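Local structure of glycosyl hydrolase family 2, TIM barrel domain protein (Faecalibacterium prausnitzii A2-165, 6ED2) at residues Arg120-Val125 / Val130-Gly135. The protein is a gut bacterial beta-glucuronidase of glycoside hydrolase family 2, an enzyme that hydrolyses beta-glucuronides and can thereby reactivate drugs. Sequence-based numbering, arbitrary orientation.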
loop_
_atom_site.group_PDB
_atom_site.type_symbol
_atom_site.label_atom_id
_atom_site.label_comp_id
_atom_site.label_asym_id
_atom_site.label_seq_id
_atom_site.Cartn_x
_atom_site.Cartn_y
_atom_site.Cartn_z
ATOM N N ARG A 120 -4.147 36.908 7.193
ATOM C CA ARG A 120 -4.406 38.249 7.702
ATOM C C ARG A 120 -5.885 38.323 8.047
ATOM O O ARG A 120 -6.689 37.518 7.567
ATOM C CB ARG A 120 -4.023 39.332 6.681
ATOM C CG ARG A 120 -4.717 39.199 5.301
ATOM C CD ARG A 120 -3.970 39.999 4.205
ATOM N NE ARG A 120 -2.558 39.638 4.236
ATOM C CZ ARG A 120 -2.020 38.667 3.503
ATOM N NH1 ARG A 120 -2.760 37.972 2.637
ATOM N NH2 ARG A 120 -0.730 38.403 3.627
ATOM N N ALA A 121 -6.248 39.299 8.873
ATOM C CA ALA A 121 -7.608 39.343 9.400
ATOM C C ALA A 121 -8.058 40.779 9.652
ATOM O O ALA A 121 -7.267 41.636 10.062
ATOM C CB ALA A 121 -7.712 38.528 10.697
ATOM N N ARG A 122 -9.338 41.021 9.395
ATOM C CA ARG A 122 -10.063 42.198 9.864
ATOM C C ARG A 122 -11.231 41.702 10.705
ATOM O O ARG A 122 -12.062 40.922 10.223
ATOM C CB ARG A 122 -10.553 43.059 8.696
ATOM C CG ARG A 122 -9.414 43.615 7.841
ATOM C CD ARG A 122 -9.910 44.304 6.598
ATOM N NE ARG A 122 -10.795 45.425 6.906
ATOM C CZ ARG A 122 -11.508 46.060 5.981
ATOM N NH1 ARG A 122 -11.426 45.675 4.706
ATOM N NH2 ARG A 122 -12.299 47.070 6.319
ATOM N N VAL A 123 -11.285 42.136 11.958
ATOM C CA VAL A 123 -12.261 41.642 12.918
ATOM C C VAL A 123 -13.329 42.707 13.141
ATOM O O VAL A 123 -13.013 43.876 13.396
ATOM C CB VAL A 123 -11.582 41.245 14.236
ATOM C CG1 VAL A 123 -12.615 40.818 15.279
ATOM C CG2 VAL A 123 -10.574 40.137 13.966
ATOM N N PHE A 124 -14.589 42.295 13.045
ATOM C CA PHE A 124 -15.739 43.140 13.319
ATOM C C PHE A 124 -16.542 42.533 14.461
ATOM O O PHE A 124 -16.732 41.313 14.521
ATOM C CB PHE A 124 -16.632 43.283 12.083
ATOM C CG PHE A 124 -15.907 43.776 10.866
ATOM C CD1 PHE A 124 -15.991 45.105 10.488
ATOM C CD2 PHE A 124 -15.140 42.909 10.090
ATOM C CE1 PHE A 124 -15.321 45.564 9.361
ATOM C CE2 PHE A 124 -14.461 43.369 8.968
ATOM C CZ PHE A 124 -14.555 44.698 8.609
ATOM N N VAL A 125 -16.996 43.385 15.372
ATOM C CA VAL A 125 -17.945 42.998 16.401
ATOM C C VAL A 125 -19.177 43.887 16.250
ATOM O O VAL A 125 -19.064 45.119 16.224
ATOM C CB VAL A 125 -17.329 43.087 17.802
ATOM C CG1 VAL A 125 -18.402 43.009 18.880
ATOM C CG2 VAL A 125 -16.331 41.958 17.974
ATOM N N VAL A 130 -12.690 46.321 14.704
ATOM C CA VAL A 130 -12.065 46.471 16.015
ATOM C C VAL A 130 -10.622 45.973 16.029
ATOM O O VAL A 130 -9.915 46.141 17.032
ATOM C CB VAL A 130 -12.868 45.727 17.109
ATOM C CG1 VAL A 130 -14.171 46.446 17.419
ATOM C CG2 VAL A 130 -13.106 44.278 16.709
ATOM N N ALA A 131 -10.178 45.313 14.959
ATOM C CA ALA A 131 -8.780 44.896 14.903
ATOM C C ALA A 131 -8.398 44.559 13.471
ATOM O O ALA A 131 -9.249 44.206 12.646
ATOM C CB ALA A 131 -8.477 43.701 15.810
ATOM N N GLN A 132 -7.107 44.713 13.189
ATOM C CA GLN A 132 -6.507 44.278 11.940
ATOM C C GLN A 132 -5.203 43.587 12.285
ATOM O O GLN A 132 -4.504 43.998 13.215
ATOM C CB GLN A 132 -6.252 45.441 10.982
ATOM C CG GLN A 132 -7.515 46.172 10.589
ATOM C CD GLN A 132 -7.223 47.422 9.801
ATOM O OE1 GLN A 132 -6.218 48.093 10.045
ATOM N NE2 GLN A 132 -8.092 47.742 8.838
ATOM N N HIS A 133 -4.889 42.528 11.551
ATOM C CA HIS A 133 -3.691 41.775 11.857
ATOM C C HIS A 133 -3.109 41.208 10.579
ATOM O O HIS A 133 -3.838 40.734 9.710
ATOM C CB HIS A 133 -3.974 40.649 12.840
ATOM C CG HIS A 133 -2.756 39.879 13.232
ATOM N ND1 HIS A 133 -1.893 40.299 14.223
ATOM C CD2 HIS A 133 -2.263 38.706 12.774
ATOM C CE1 HIS A 133 -0.923 39.413 14.363
ATOM N NE2 HIS A 133 -1.127 38.435 13.496
ATOM N N GLU A 134 -1.789 41.259 10.487
ATOM C CA GLU A 134 -1.043 40.697 9.378
ATOM C C GLU A 134 -0.167 39.574 9.912
ATOM O O GLU A 134 0.502 39.738 10.936
ATOM C CB GLU A 134 -0.190 41.778 8.704
ATOM C CG GLU A 134 0.815 41.210 7.726
ATOM C CD GLU A 134 0.142 40.677 6.468
ATOM O OE1 GLU A 134 -0.960 41.158 6.123
ATOM O OE2 GLU A 134 0.715 39.765 5.834
ATOM N N GLY A 135 -0.171 38.435 9.224
ATOM C CA GLY A 135 0.673 37.322 9.631
ATOM C C GLY A 135 -0.170 36.194 10.189
ATOM O O GLY A 135 -0.973 36.418 11.101
#
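Arg120 and Glu134 form a non-hydrogen-bonded antiparallel pair whose side chains run alongside each other and join in a two-pronged salt bridge. Arg120 CB lies 3.3 Å from His133 O and also near Glu134 OE1; CG sits between the backbone N and the carbonyl carbon (chi1 56°), and CD passes near Glu134 OE1. A bend at chi3 then presents the guanidinium edge to the carboxylate. Arg120 NE meets Glu134 OE1 at 2.9 Å in an almost straight bond (174°), and Arg120 NH2 meets Glu134 OE2 at 3.0 Å. Both oxygens use their syn lone pairs, and the two planes are nearly coplanar, 18° apart, a fit that fixes the rotation of both groups. NH1 turns to Asn161 OD1 and Glu163 O, so further bonds hold the guanidinium.

Further along this face Arg122 and Gln132 also lie side by side, but with guanidinium and amide planes almost perpendicular. Rather than bonding to each other, they meet at one oxygen: Arg122 NE forms a salt bridge with Glu129 OE2, near the start of the second strand, and Gln132 NE2 hydrogen-bonds the same atom. On the other face, Ala121, Val123, Ala131 and His133 meet the strand 140-143; the His133 ring stacks on Phe140.

Backbone bonds link Ala121 and His133 in both directions. At the turn end, Val123 N donates to Ala131 O at 3.0 Å, whereas Val123 O accepts from Val130 N at 2.8 Å. Val130 CG2 packs 3.8 Å from Val123 CG1 and lies 4.2 Å from Val125 CG2. With its N bonded to Ala131 and its O to Val130, Val123 faces two residues, a classic beta bulge in a hairpin of the antiparallel beta-sandwich formed by the family 2 sugar-binding domain.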